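Local structure of solute-binding periplasmic protein of iron/siderophore ABC transporter (Yersinia pestis, 6B2Y) at residues R57-E62 with P110-T115; V218-R223 with D241-A246; Y327-N332 with A347-P352. The protein probably captures chelated iron in the periplasm and hands it to an inner-membrane ABC transporter for uptake. All blocks are in the same frame, centred on the assembly; numbering follows the deposited sequence.

Contact 1: R57-E62 with P110-T115; sequences RILLGE and PLIGNT
Leu59 and Ile112 meet tip to tip, and the end of the isoleucine carries almost the whole contact. Ile112 CD1 sits 3.7 Å from Leu59 CD1, and it is equally near the branch point, Leu59 CG. The second methyl, Leu59 CD2, is 3.9 Å from that same Ile112 CD1, which therefore rests against the forked end of the leucine instead of against one prong. Beside it runs the backbone after Leu59, with Leu60 O 4.1 Å from Ile112 CD1. Side-chain torsions aim the groups: Leu59 holds CG opposite its own nitrogen (chi1 -167°), while Ile112 puts CG1 between nitrogen and carbonyl carbon (chi1 72°) and then extends to CD1 (chi2 -167°). No hydrogen bond links the two segments, and the touching residues are buried.

Strands 58-60 and 111-112 are not neighbours. In the parallel sheet, of order 3-2-1-4-5 as in Rossmann-like folds, strand 81-85 runs between them, and Leu59 and Ile112 meet across it on one face of the sheet. Helix 147-154 lies on this face, its Leu152 touching Leu59 and its Leu148 touching Ile112. Leu60, next along the strand, turns to the other face of the sheet and packs on Trp84 and Ile134, and Leu111 also packs on Trp84.

Farther out, backbone bonds fix strand 58-60 from both flanks: Leu59 pairs with Ile132 and Ile134, and Ile58 with Arg80 and Val82. Before the strand, Arg57 is tied to the residues just before strand 132-136, NH2 bonding to Leu128 O and the backbone N to Asp131 OD2. Beyond strand 111-112, Thr115 O accepts a hydrogen bond from Lys90 NZ.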
loop_
_atom_site.group_PDB
_atom_site.type_symbol
_atom_site.label_atom_id
_atom_site.label_comp_id
_atom_site.label_asym_id
_atom_site.label_seq_id
_atom_site.Cartn_x
_atom_site.Cartn_y
_atom_site.Cartn_z
ATOM N N ARG A 57 -14.310 -0.421 19.637
ATOM C CA ARG A 57 -14.881 -1.303 18.618
ATOM C C ARG A 57 -14.788 -0.619 17.255
ATOM O O ARG A 57 -15.643 0.200 16.910
ATOM C CB ARG A 57 -16.327 -1.658 18.969
ATOM C CG ARG A 57 -16.464 -2.240 20.371
ATOM C CD ARG A 57 -17.894 -2.648 20.710
ATOM N NE ARG A 57 -18.416 -3.711 19.849
ATOM C CZ ARG A 57 -18.121 -5.004 19.984
ATOM N NH1 ARG A 57 -17.289 -5.399 20.937
ATOM N NH2 ARG A 57 -18.654 -5.904 19.158
ATOM N N ILE A 58 -13.764 -0.976 16.475
ATOM C CA ILE A 58 -13.464 -0.334 15.195
ATOM C C ILE A 58 -13.901 -1.238 14.054
ATOM O O ILE A 58 -13.594 -2.436 14.052
ATOM C CB ILE A 58 -11.961 -0.037 15.059
ATOM C CG1 ILE A 58 -11.445 0.780 16.244
ATOM C CG2 ILE A 58 -11.674 0.671 13.718
ATOM C CD1 ILE A 58 -9.927 0.811 16.294
ATOM N N LEU A 59 -14.578 -0.657 13.065
ATOM C CA LEU A 59 -14.976 -1.355 11.848
ATOM C C LEU A 59 -14.104 -0.868 10.699
ATOM O O LEU A 59 -14.065 0.332 10.417
ATOM C CB LEU A 59 -16.448 -1.095 11.542
ATOM C CG LEU A 59 -17.136 -1.963 10.494
ATOM C CD1 LEU A 59 -17.462 -3.332 11.088
ATOM C CD2 LEU A 59 -18.399 -1.260 10.012
ATOM N N LEU A 60 -13.432 -1.784 10.021
ATOM C CA LEU A 60 -12.606 -1.423 8.875
ATOM C C LEU A 60 -13.427 -1.615 7.604
ATOM O O LEU A 60 -13.661 -2.752 7.174
ATOM C CB LEU A 60 -11.324 -2.250 8.861
ATOM C CG LEU A 60 -10.468 -2.009 10.112
ATOM C CD1 LEU A 60 -9.210 -2.833 10.034
ATOM C CD2 LEU A 60 -10.148 -0.505 10.278
ATOM N N GLY A 61 -13.853 -0.499 7.003
ATOM C CA GLY A 61 -14.678 -0.535 5.800
ATOM C C GLY A 61 -13.942 -1.007 4.560
ATOM O O GLY A 61 -14.586 -1.456 3.602
ATOM N N GLU A 62 -12.617 -0.869 4.544
ATOM C CA GLU A 62 -11.727 -1.519 3.584
ATOM C C GLU A 62 -10.702 -2.314 4.383
ATOM O O GLU A 62 -10.038 -1.762 5.266
ATOM C CB GLU A 62 -11.052 -0.483 2.674
ATOM C CG GLU A 62 -12.047 0.533 2.118
ATOM C CD GLU A 62 -11.416 1.649 1.304
ATOM O OE1 GLU A 62 -10.197 1.590 1.019
ATOM O OE2 GLU A 62 -12.164 2.574 0.921
ATOM N N PRO A 110 -15.531 -10.900 12.299
ATOM C CA PRO A 110 -16.482 -11.094 11.197
ATOM C C PRO A 110 -16.096 -10.293 9.965
ATOM O O PRO A 110 -15.527 -9.200 10.054
ATOM C CB PRO A 110 -17.813 -10.594 11.772
ATOM C CG PRO A 110 -17.594 -10.440 13.254
ATOM C CD PRO A 110 -16.136 -10.234 13.463
ATOM N N LEU A 111 -16.430 -10.847 8.800
ATOM C CA LEU A 111 -16.174 -10.195 7.525
ATOM C C LEU A 111 -17.447 -9.532 7.030
ATOM O O LEU A 111 -18.539 -10.079 7.182
ATOM C CB LEU A 111 -15.672 -11.189 6.477
ATOM C CG LEU A 111 -14.156 -11.335 6.425
ATOM C CD1 LEU A 111 -13.672 -12.234 7.569
ATOM C CD2 LEU A 111 -13.733 -11.887 5.084
ATOM N N ILE A 112 -17.299 -8.345 6.448
ATOM C CA ILE A 112 -18.410 -7.567 5.921
ATOM C C ILE A 112 -18.101 -7.206 4.472
ATOM O O ILE A 112 -16.935 -7.069 4.086
ATOM C CB ILE A 112 -18.646 -6.296 6.769
ATOM C CG1 ILE A 112 -17.522 -5.289 6.528
ATOM C CG2 ILE A 112 -18.700 -6.638 8.245
ATOM C CD1 ILE A 112 -17.474 -4.158 7.518
ATOM N N GLY A 113 -19.146 -7.086 3.652
ATOM C CA GLY A 113 -19.005 -6.493 2.330
ATOM C C GLY A 113 -19.216 -7.411 1.143
ATOM O O GLY A 113 -19.186 -6.924 0.002
ATOM N N ASN A 114 -19.380 -8.722 1.359
ATOM C CA ASN A 114 -19.841 -9.673 0.333
ATOM C C ASN A 114 -18.794 -9.931 -0.756
ATOM O O ASN A 114 -19.135 -10.074 -1.929
ATOM C CB ASN A 114 -21.165 -9.216 -0.298
ATOM C CG ASN A 114 -21.920 -10.354 -0.973
ATOM O OD1 ASN A 114 -22.004 -11.466 -0.445
ATOM N ND2 ASN A 114 -22.472 -10.077 -2.153
ATOM N N THR A 115 -17.517 -10.011 -0.377
ATOM C CA THR A 115 -16.469 -10.368 -1.331
ATOM C C THR A 115 -15.793 -11.686 -0.976
ATOM O O THR A 115 -14.794 -12.048 -1.611
ATOM C CB THR A 115 -15.417 -9.258 -1.444
ATOM O OG1 THR A 115 -14.642 -9.191 -0.238
ATOM C CG2 THR A 115 -16.085 -7.915 -1.693
#

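Contact 2: V218-R223 with D241-A246; sequences VFIELR and DFIDQA
A beta-alpha-beta crossover brings Val218, Ile220 and Ile243 together: strand 217-221 leads, by way of a long connection, into helix 239-245, and the chain then returns as strand 249-250, parallel to the first and paired with it. Ile243 supplies the helix side of the contact. Its CD1 reaches both strand residues, lying 3.8 Å from Val218 CG1 and 4.0 Å from Ile220 CG2. Closer to the helix backbone, Ile243 CG2 lies 4.1 Å from Val218 CB, and with these two pairs in touch Val218 and Ile243 run past each other in opposite directions. Ile220 instead meets Ile243 at a slant, through the CG2 methyl alone.

The torsions of Ile243 give it this reach: CG1 stays opposite the carbonyl carbon (chi1 -68°) and the chain extends onward to CD1 (chi2 171°), a straight arm from helix to sheet. Because Val218 and Ile220 are two apart on the strand, both aim at the helix, whereas Phe219 between them points away and packs on Ile251. The alpha carbons of Val218 and Ile243 come within 7.5 Å.

All three touching side chains are buried and apolar, and no hydrogen bond crosses the contact. The helix is held by other residues: Asp241 OD2 accepts from Leu169 N, and Asp244 OD2 forms a salt bridge with Lys253 NZ. Asp241 O receives the backbone N of Gln245 at 3.0 Å and, weakly, that residue's NE2 at 3.5 Å. Helix 340-350 continues the cover, its Phe350 touching Val218 and its Ile343 touching Phe242. A crossover helix packed by its apolar face on the parallel strands is the build of a Rossmann-like alpha/beta lobe, as in other periplasmic binding proteins.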
loop_
_atom_site.group_PDB
_atom_site.type_symbol
_atom_site.label_atom_id
_atom_site.label_comp_id
_atom_site.label_asym_id
_atom_site.label_seq_id
_atom_site.Cartn_x
_atom_site.Cartn_y
_atom_site.Cartn_z
ATOM N N VAL A 218 10.486 6.321 -16.090
ATOM C CA VAL A 218 10.028 5.162 -15.331
ATOM C C VAL A 218 8.611 4.831 -15.762
ATOM O O VAL A 218 7.755 5.718 -15.851
ATOM C CB VAL A 218 10.043 5.420 -13.809
ATOM C CG1 VAL A 218 9.549 4.157 -13.048
ATOM C CG2 VAL A 218 11.424 5.853 -13.323
ATOM N N PHE A 219 8.347 3.546 -15.981
ATOM C CA PHE A 219 6.984 3.058 -16.131
ATOM C C PHE A 219 6.719 2.011 -15.063
ATOM O O PHE A 219 7.501 1.062 -14.922
ATOM C CB PHE A 219 6.725 2.444 -17.508
ATOM C CG PHE A 219 5.315 1.947 -17.673
ATOM C CD1 PHE A 219 4.261 2.845 -17.756
ATOM C CD2 PHE A 219 5.035 0.587 -17.688
ATOM C CE1 PHE A 219 2.953 2.401 -17.882
ATOM C CE2 PHE A 219 3.723 0.142 -17.818
ATOM C CZ PHE A 219 2.690 1.049 -17.915
ATOM N N ILE A 220 5.631 2.183 -14.309
ATOM C CA ILE A 220 5.200 1.179 -13.336
ATOM C C ILE A 220 3.933 0.502 -13.849
ATOM O O ILE A 220 2.919 1.157 -14.110
ATOM C CB ILE A 220 4.988 1.775 -11.932
ATOM C CG1 ILE A 220 4.644 0.647 -10.944
ATOM C CG2 ILE A 220 3.902 2.833 -11.925
ATOM C CD1 ILE A 220 5.363 0.738 -9.636
ATOM N N GLU A 221 3.990 -0.819 -13.999
ATOM C CA GLU A 221 2.825 -1.600 -14.384
ATOM C C GLU A 221 2.234 -2.188 -13.111
ATOM O O GLU A 221 2.790 -3.128 -12.537
ATOM C CB GLU A 221 3.197 -2.694 -15.383
ATOM C CG GLU A 221 1.975 -3.327 -15.996
ATOM C CD GLU A 221 2.300 -4.513 -16.872
ATOM O OE1 GLU A 221 1.351 -5.208 -17.278
ATOM O OE2 GLU A 221 3.495 -4.743 -17.146
ATOM N N LEU A 222 1.121 -1.614 -12.652
ATOM C CA LEU A 222 0.471 -2.109 -11.445
ATOM C C LEU A 222 -0.259 -3.427 -11.714
ATOM O O LEU A 222 -0.956 -3.578 -12.718
ATOM C CB LEU A 222 -0.507 -1.068 -10.910
ATOM C CG LEU A 222 0.153 0.244 -10.496
ATOM C CD1 LEU A 222 -0.912 1.320 -10.205
ATOM C CD2 LEU A 222 1.038 0.015 -9.272
ATOM N N ARG A 223 -0.124 -4.361 -10.775
ATOM C CA ARG A 223 -0.707 -5.698 -10.916
ATOM C C ARG A 223 -0.358 -6.307 -12.265
ATOM O O ARG A 223 -1.218 -6.836 -12.973
ATOM C CB ARG A 223 -2.210 -5.668 -10.677
ATOM C CG ARG A 223 -2.590 -4.940 -9.394
ATOM C CD ARG A 223 -4.094 -4.767 -9.253
ATOM N NE ARG A 223 -4.669 -4.055 -10.388
ATOM C CZ ARG A 223 -5.608 -4.567 -11.179
ATOM N NH1 ARG A 223 -6.088 -3.858 -12.194
ATOM N NH2 ARG A 223 -6.069 -5.795 -10.951
ATOM N N ASP A 241 3.469 9.159 -7.136
ATOM C CA ASP A 241 4.064 9.975 -6.080
ATOM C C ASP A 241 5.398 9.397 -5.615
ATOM O O ASP A 241 6.330 10.147 -5.285
ATOM C CB ASP A 241 3.100 10.083 -4.887
ATOM C CG ASP A 241 1.984 11.088 -5.118
ATOM O OD1 ASP A 241 1.955 11.718 -6.202
ATOM O OD2 ASP A 241 1.140 11.259 -4.205
ATOM N N PHE A 242 5.497 8.067 -5.528
ATOM C CA PHE A 242 6.752 7.465 -5.074
ATOM C C PHE A 242 7.844 7.634 -6.113
ATOM O O PHE A 242 9.014 7.844 -5.763
ATOM C CB PHE A 242 6.576 5.971 -4.780
ATOM C CG PHE A 242 5.382 5.648 -3.922
ATOM C CD1 PHE A 242 4.882 6.564 -3.007
ATOM C CD2 PHE A 242 4.779 4.394 -4.018
ATOM C CE1 PHE A 242 3.779 6.246 -2.219
ATOM C CE2 PHE A 242 3.689 4.077 -3.240
ATOM C CZ PHE A 242 3.186 5.001 -2.354
ATOM N N ILE A 243 7.488 7.489 -7.388
ATOM C CA ILE A 243 8.450 7.741 -8.458
ATOM C C ILE A 243 9.004 9.159 -8.353
ATOM O O ILE A 243 10.228 9.365 -8.379
ATOM C CB ILE A 243 7.797 7.490 -9.824
ATOM C CG1 ILE A 243 7.508 5.995 -9.977
ATOM C CG2 ILE A 243 8.700 7.973 -10.964
ATOM C CD1 ILE A 243 6.661 5.680 -11.203
ATOM N N ASP A 244 8.108 10.146 -8.218
ATOM C CA ASP A 244 8.507 11.549 -8.079
ATOM C C ASP A 244 9.491 11.732 -6.927
ATOM O O ASP A 244 10.569 12.312 -7.103
ATOM C CB ASP A 244 7.280 12.453 -7.856
ATOM C CG ASP A 244 6.311 12.475 -9.038
ATOM O OD1 ASP A 244 6.606 11.906 -10.109
ATOM O OD2 ASP A 244 5.216 13.070 -8.892
ATOM N N GLN A 245 9.126 11.265 -5.725
ATOM C CA GLN A 245 9.981 11.492 -4.565
ATOM C C GLN A 245 11.312 10.774 -4.698
ATOM O O GLN A 245 12.322 11.229 -4.150
ATOM C CB GLN A 245 9.283 11.034 -3.281
ATOM C CG GLN A 245 8.091 11.893 -2.894
ATOM C CD GLN A 245 7.389 11.371 -1.645
ATOM O OE1 GLN A 245 7.623 11.863 -0.545
ATOM N NE2 GLN A 245 6.519 10.382 -1.820
ATOM N N ALA A 246 11.332 9.648 -5.411
ATOM C CA ALA A 246 12.562 8.897 -5.600
ATOM C C ALA A 246 13.393 9.452 -6.741
ATOM O O ALA A 246 14.412 8.853 -7.093
ATOM C CB ALA A 246 12.251 7.412 -5.844
#

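Contact 3: Y327-N332 with A347-P352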
loop_
_atom_site.group_PDB
_atom_site.type_symbol
_atom_site.label_atom_id
_atom_site.label_comp_id
_atom_site.label_asym_id
_atom_site.label_seq_id
_atom_site.Cartn_x
_atom_site.Cartn_y
_atom_site.Cartn_z
ATOM N N TYR A 327 12.400 -4.278 -12.200
ATOM C CA TYR A 327 12.225 -4.472 -10.762
ATOM C C TYR A 327 10.766 -4.802 -10.477
ATOM O O TYR A 327 9.890 -4.557 -11.306
ATOM C CB TYR A 327 12.646 -3.211 -9.967
ATOM C CG TYR A 327 13.974 -2.644 -10.430
ATOM C CD1 TYR A 327 15.148 -2.985 -9.779
ATOM C CD2 TYR A 327 14.049 -1.779 -11.530
ATOM C CE1 TYR A 327 16.365 -2.487 -10.198
ATOM C CE2 TYR A 327 15.277 -1.282 -11.971
ATOM C CZ TYR A 327 16.428 -1.642 -11.292
ATOM O OH TYR A 327 17.660 -1.162 -11.697
ATOM N N ALA A 328 10.510 -5.351 -9.286
ATOM C CA ALA A 328 9.141 -5.565 -8.835
ATOM C C ALA A 328 8.965 -5.058 -7.410
ATOM O O ALA A 328 9.878 -5.143 -6.581
ATOM C CB ALA A 328 8.716 -7.045 -8.906
ATOM N N ILE A 329 7.767 -4.534 -7.143
ATOM C CA ILE A 329 7.405 -3.955 -5.856
ATOM C C ILE A 329 6.084 -4.561 -5.390
ATOM O O ILE A 329 5.205 -4.871 -6.199
ATOM C CB ILE A 329 7.298 -2.412 -5.954
ATOM C CG1 ILE A 329 7.124 -1.804 -4.566
ATOM C CG2 ILE A 329 6.147 -2.014 -6.896
ATOM C CD1 ILE A 329 8.374 -1.877 -3.705
ATOM N N TRP A 330 5.940 -4.709 -4.070
ATOM C CA TRP A 330 4.702 -5.240 -3.491
ATOM C C TRP A 330 3.539 -4.289 -3.744
ATOM O O TRP A 330 3.611 -3.100 -3.414
ATOM C CB TRP A 330 4.894 -5.452 -1.993
ATOM C CG TRP A 330 3.827 -6.214 -1.252
ATOM C CD1 TRP A 330 3.380 -7.483 -1.513
ATOM C CD2 TRP A 330 3.135 -5.780 -0.075
ATOM N NE1 TRP A 330 2.435 -7.860 -0.578
ATOM C CE2 TRP A 330 2.268 -6.834 0.316
ATOM C CE3 TRP A 330 3.165 -4.604 0.693
ATOM C CZ2 TRP A 330 1.437 -6.744 1.427
ATOM C CZ3 TRP A 330 2.334 -4.512 1.803
ATOM C CH2 TRP A 330 1.476 -5.573 2.156
ATOM N N HIS A 331 2.456 -4.819 -4.313
ATOM C CA HIS A 331 1.401 -3.943 -4.795
ATOM C C HIS A 331 0.692 -3.218 -3.664
ATOM O O HIS A 331 0.270 -2.066 -3.841
ATOM C CB HIS A 331 0.380 -4.718 -5.610
ATOM C CG HIS A 331 -0.744 -3.860 -6.081
ATOM N ND1 HIS A 331 -0.579 -2.907 -7.064
ATOM C CD2 HIS A 331 -2.031 -3.764 -5.668
ATOM C CE1 HIS A 331 -1.721 -2.268 -7.241
ATOM N NE2 HIS A 331 -2.621 -2.780 -6.415
ATOM N N ASN A 332 0.567 -3.852 -2.498
ATOM C CA ASN A 332 -0.222 -3.233 -1.438
ATOM C C ASN A 332 0.407 -1.968 -0.882
ATOM O O ASN A 332 -0.287 -1.236 -0.157
ATOM C CB ASN A 332 -0.474 -4.244 -0.325
ATOM C CG ASN A 332 -1.465 -5.311 -0.743
ATOM O OD1 ASN A 332 -2.496 -5.012 -1.341
ATOM N ND2 ASN A 332 -1.145 -6.568 -0.441
ATOM N N ALA A 347 14.136 4.660 -4.981
ATOM C CA ALA A 347 15.293 5.552 -5.026
ATOM C C ALA A 347 16.590 4.764 -5.164
ATOM O O ALA A 347 17.472 5.131 -5.952
ATOM C CB ALA A 347 15.336 6.413 -3.770
ATOM N N LYS A 348 16.721 3.686 -4.399
ATOM C CA LYS A 348 17.937 2.878 -4.454
ATOM C C LYS A 348 18.102 2.219 -5.818
ATOM O O LYS A 348 19.232 2.051 -6.298
ATOM C CB LYS A 348 17.919 1.836 -3.334
ATOM C CG LYS A 348 19.275 1.208 -3.020
ATOM C CD LYS A 348 19.153 0.158 -1.937
ATOM C CE LYS A 348 20.458 -0.596 -1.747
ATOM N NZ LYS A 348 21.478 0.220 -1.035
ATOM N N TRP A 349 16.996 1.801 -6.448
ATOM C CA TRP A 349 17.081 1.284 -7.811
ATOM C C TRP A 349 17.487 2.374 -8.796
ATOM O O TRP A 349 18.310 2.131 -9.688
ATOM C CB TRP A 349 15.752 0.684 -8.253
ATOM C CG TRP A 349 15.311 -0.504 -7.472
ATOM C CD1 TRP A 349 16.100 -1.395 -6.802
ATOM C CD2 TRP A 349 13.957 -0.946 -7.292
ATOM N NE1 TRP A 349 15.315 -2.365 -6.204
ATOM C CE2 TRP A 349 14.000 -2.115 -6.501
ATOM C CE3 TRP A 349 12.717 -0.467 -7.723
ATOM C CZ2 TRP A 349 12.849 -2.802 -6.127
ATOM C CZ3 TRP A 349 11.575 -1.155 -7.357
ATOM C CH2 TRP A 349 11.648 -2.310 -6.569
ATOM N N PHE A 350 16.914 3.582 -8.652
ATOM C CA PHE A 350 17.137 4.634 -9.639
ATOM C C PHE A 350 18.559 5.161 -9.562
ATOM O O PHE A 350 19.146 5.530 -10.584
ATOM C CB PHE A 350 16.169 5.812 -9.433
ATOM C CG PHE A 350 14.699 5.467 -9.572
ATOM C CD1 PHE A 350 14.275 4.225 -10.036
ATOM C CD2 PHE A 350 13.734 6.412 -9.228
ATOM C CE1 PHE A 350 12.922 3.928 -10.144
ATOM C CE2 PHE A 350 12.378 6.130 -9.342
ATOM C CZ PHE A 350 11.970 4.880 -9.792
ATOM N N TYR A 351 19.104 5.269 -8.354
ATOM C CA TYR A 351 20.429 5.849 -8.126
ATOM C C TYR A 351 21.204 4.934 -7.192
ATOM O O TYR A 351 21.393 5.244 -6.010
ATOM C CB TYR A 351 20.305 7.266 -7.558
ATOM C CG TYR A 351 19.468 8.187 -8.420
ATOM C CD1 TYR A 351 20.019 8.841 -9.518
ATOM C CD2 TYR A 351 18.123 8.416 -8.135
ATOM C CE1 TYR A 351 19.264 9.670 -10.312
ATOM C CE2 TYR A 351 17.356 9.259 -8.928
ATOM C CZ TYR A 351 17.937 9.901 -10.009
ATOM O OH TYR A 351 17.201 10.743 -10.814
ATOM N N PRO A 352 21.663 3.782 -7.700
ATOM C CA PRO A 352 22.329 2.806 -6.817
ATOM C C PRO A 352 23.553 3.364 -6.116
ATOM O O PRO A 352 23.758 3.108 -4.924
ATOM C CB PRO A 352 22.708 1.664 -7.775
ATOM C CG PRO A 352 21.919 1.890 -9.021
ATOM C CD PRO A 352 21.655 3.361 -9.107
HETATM O O HOH W 1 18.041 1.377 -12.942
#
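Tyr327 and Trp349 each set CG beside the backbone nitrogen and away from the carbonyl carbon (chi1 -46° and -64°), which sends the two side chains past each other from strand and helix and lays ring over ring. The phenol and the five-membered ring of the indole form an offset stack, with centroids 4.1 Å apart and planes 18° from parallel. With this offset each beta carbon lies over a ring of the partner. Tyr327 CB stands 3.4 Å from the centroid of the six-membered ring of Trp349, and Trp349 CB 3.9 Å from the centroid of the Tyr327 ring, both as CH-pi contacts. Farther along the strand, Ala328 O approaches Trp349 CH2 obliquely at 3.3 Å, and Ile329 CD1 touches the same carbon more loosely. At the hydroxyl end of the tyrosine one water bonds Tyr327 OH at 2.9 Å and donates a weak bond to Trp349 O at 3.4 Å, bridging strand and helix. Trp381 and Glu383 of strand 381-383 also touch the indole. The whole is a beta-alpha unit, strand 326-330 with the following helix 340-350 packed on the sheet of an alpha/beta lobe.

How the contacts relate
Contact 1 lies in the sheet of strands 58-60, 81-85, 111-112, 132-136 and 159-162, while contacts 2 and 3 share the other sheet, on the opposite side of the chain's centre. Their centres are about 30 and 31 Å from that of contact 1, against about 8 Å from each other. Along the chain the three follow in series. Contacts 2 and 3 touch where Ala246, just after helix 239-245, packs against helix 340-350, Ala246 O lying 3.3 Å from Phe350 CD2. Two separate alpha/beta lobes are consistent with the bilobal architecture of periplasmic binding proteins, in which ligand is generally held between the lobes.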